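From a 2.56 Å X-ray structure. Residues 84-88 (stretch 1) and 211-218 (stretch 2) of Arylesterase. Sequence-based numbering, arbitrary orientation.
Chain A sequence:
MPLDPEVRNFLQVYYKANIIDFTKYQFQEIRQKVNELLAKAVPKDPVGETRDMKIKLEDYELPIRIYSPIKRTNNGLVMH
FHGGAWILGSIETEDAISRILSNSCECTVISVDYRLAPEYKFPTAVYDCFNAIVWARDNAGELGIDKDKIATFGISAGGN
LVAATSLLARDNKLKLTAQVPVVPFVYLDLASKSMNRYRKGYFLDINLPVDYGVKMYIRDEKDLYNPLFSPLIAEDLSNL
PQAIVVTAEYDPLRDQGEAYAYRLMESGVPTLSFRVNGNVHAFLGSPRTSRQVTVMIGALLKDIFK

Stretch 1 (84-88) GAWIL
Stretch 2 (211-218) DYGVKMYI

The contact between residues 84-88 and the helix at 212-217 is an apolar packing built around one aromatic stack, with no hydrogen bond crossing between the stretches and 347 Å² buried in total.

Stretch 1 is an irregular, tightly turned segment. Gly84 (phi/psi 119/30) is followed by Ala85 (56/35) and Trp86 (63/-1), both with positive phi, then by Ile87 (-122/-12) and the extended Leu88 (-151/-176). The turn closes on Gly84 O, which accepts from Ile87 N (3.1 Å) and Leu88 N (3.0 Å). A CB on Gly84 would lie 2.1 Å from Leu88 O, so glycine suits this tight corner.

Stretch 2 has Asp211 (-79/170) at the N-cap position; residues 212-217 keep helical angles (phi -56 to -83°, psi -33 to -46°), held by hydrogen bonds such as Lys215 N to Asp211 O (3.1 Å) and Met216 N to Tyr212 O (3.2 Å). Ile218 (-82/156) leaves helical geometry. The register sets Ala85 CA 5.8 Å from Gly213 CA and Trp86 CA 6.3 Å from Tyr217 CA.

Trp86 (chi1 m, -52°; chi2 -73°) and Tyr217 (chi1 t, -178°; chi2 51°) point toward the opposing stretch and stack face to face. Both are buried, with 100 and 70 Å² covered by the other stretch. The five-membered ring of Trp86 lies 3.6 Å from the Tyr217 ring between centroids, with planes at 3°; Trp86 CD2 and Tyr217 CD2 approach to 3.4 Å. Trp86 CB also sits over the tyrosine face, 3.9 Å from its centroid. The six-membered ring of Trp86 extends to Val214 (chi1 t), with Trp86 CZ3 4.0 Å from Val214 CG2. Trp86 NE1 is satisfied by a hydrogen bond elsewhere in the structure.

Ile87 (chi1 p, chi2 t) is buried too: its CG2 meets Met216 CB at 3.9 Å, while its CD1 reaches Tyr212 CE2 at 4.5 Å. Gly213 is buried here; Trp86 CE3 lies 4.0 Å from its carbonyl O, although a CB at this position would have room.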

# COMPACT_ATOMS: atom_id res chain seq x y z
N GLY A 84 22.59 14.38 -5.93
CA GLY A 84 23.00 14.32 -7.32
C GLY A 84 23.56 12.97 -7.75
O GLY A 84 24.42 12.90 -8.65
N ALA A 85 23.09 11.89 -7.11
CA ALA A 85 23.40 10.54 -7.55
C ALA A 85 24.89 10.23 -7.64
O ALA A 85 25.33 9.45 -8.50
CB ALA A 85 22.73 10.26 -8.87
N TRP A 86 25.66 10.82 -6.73
CA TRP A 86 27.10 10.62 -6.65
C TRP A 86 27.88 11.10 -7.90
O TRP A 86 29.11 11.00 -7.89
CB TRP A 86 27.45 9.15 -6.38
CG TRP A 86 26.77 8.52 -5.23
CD1 TRP A 86 27.02 8.73 -3.90
CD2 TRP A 86 25.75 7.53 -5.29
NE1 TRP A 86 26.19 7.95 -3.11
CE2 TRP A 86 25.42 7.19 -3.94
CE3 TRP A 86 25.09 6.91 -6.32
CZ2 TRP A 86 24.44 6.23 -3.62
CZ3 TRP A 86 24.13 5.97 -6.01
CH2 TRP A 86 23.82 5.63 -4.67
N ILE A 87 27.19 11.63 -8.92
CA ILE A 87 27.82 12.00 -10.19
C ILE A 87 27.65 13.46 -10.59
O ILE A 87 28.30 13.93 -11.53
CB ILE A 87 27.32 11.12 -11.34
CG1 ILE A 87 25.80 11.21 -11.50
CG2 ILE A 87 27.74 9.68 -11.12
CD1 ILE A 87 25.30 10.52 -12.78
N LEU A 88 26.77 14.19 -9.91
CA LEU A 88 26.61 15.61 -10.14
C LEU A 88 26.13 16.33 -8.89
O LEU A 88 26.07 15.75 -7.84
CB LEU A 88 25.67 15.86 -11.31
CG LEU A 88 24.24 15.32 -11.28
CD1 LEU A 88 23.26 16.20 -10.50
CD2 LEU A 88 23.81 15.23 -12.74
N ASP A 211 21.00 0.61 -11.81
CA ASP A 211 20.87 1.82 -12.61
C ASP A 211 22.23 2.48 -12.89
O ASP A 211 23.28 2.10 -12.34
CB ASP A 211 19.88 2.82 -12.03
CG ASP A 211 20.45 3.60 -10.87
OD1 ASP A 211 21.07 2.98 -9.98
OD2 ASP A 211 20.29 4.84 -10.86
N TYR A 212 22.16 3.47 -13.79
CA TYR A 212 23.32 4.15 -14.33
C TYR A 212 24.15 4.80 -13.24
O TYR A 212 25.39 4.72 -13.28
CB TYR A 212 22.87 5.21 -15.33
CG TYR A 212 23.97 5.98 -15.98
CD1 TYR A 212 24.98 5.32 -16.66
CD2 TYR A 212 24.00 7.38 -15.93
CE1 TYR A 212 26.01 6.03 -17.27
CE2 TYR A 212 25.02 8.10 -16.56
CZ TYR A 212 26.03 7.42 -17.21
OH TYR A 212 27.07 8.10 -17.84
N GLY A 213 23.49 5.45 -12.28
CA GLY A 213 24.21 6.18 -11.25
C GLY A 213 25.03 5.28 -10.35
O GLY A 213 26.14 5.61 -9.99
N VAL A 214 24.46 4.13 -9.98
CA VAL A 214 25.15 3.15 -9.14
C VAL A 214 26.35 2.55 -9.88
O VAL A 214 27.40 2.45 -9.33
CB VAL A 214 24.17 2.03 -8.68
CG1 VAL A 214 24.88 0.92 -7.91
CG2 VAL A 214 23.07 2.61 -7.81
N LYS A 215 26.18 2.15 -11.14
CA LYS A 215 27.27 1.59 -11.95
C LYS A 215 28.47 2.53 -12.05
O LYS A 215 29.62 2.09 -12.10
CB LYS A 215 26.81 1.29 -13.37
CG LYS A 215 25.96 0.04 -13.51
CD LYS A 215 25.54 -0.13 -14.96
CE LYS A 215 24.63 -1.34 -15.16
NZ LYS A 215 25.41 -2.61 -15.28
N MET A 216 28.20 3.84 -12.10
CA MET A 216 29.26 4.85 -12.20
C MET A 216 29.98 5.05 -10.87
O MET A 216 31.16 5.31 -10.85
CB MET A 216 28.65 6.17 -12.64
CG MET A 216 28.01 6.08 -14.01
SD MET A 216 29.12 6.73 -15.26
CE MET A 216 28.72 8.48 -15.12
N TYR A 217 29.24 4.90 -9.77
CA TYR A 217 29.76 5.14 -8.42
C TYR A 217 30.51 3.94 -7.87
O TYR A 217 31.61 4.11 -7.33
CB TYR A 217 28.60 5.53 -7.51
CG TYR A 217 28.96 5.85 -6.09
CD1 TYR A 217 29.97 6.76 -5.80
CD2 TYR A 217 28.25 5.26 -5.01
CE1 TYR A 217 30.29 7.06 -4.49
CE2 TYR A 217 28.57 5.56 -3.72
CZ TYR A 217 29.59 6.45 -3.46
OH TYR A 217 29.91 6.76 -2.15
N ILE A 218 29.95 2.73 -8.02
CA ILE A 218 30.60 1.52 -7.47
C ILE A 218 31.71 0.98 -8.36
O ILE A 218 31.73 1.23 -9.56
CB ILE A 218 29.59 0.38 -7.13
CG1 ILE A 218 28.94 -0.17 -8.40
CG2 ILE A 218 28.58 0.88 -6.10
CD1 ILE A 218 28.11 -1.40 -8.11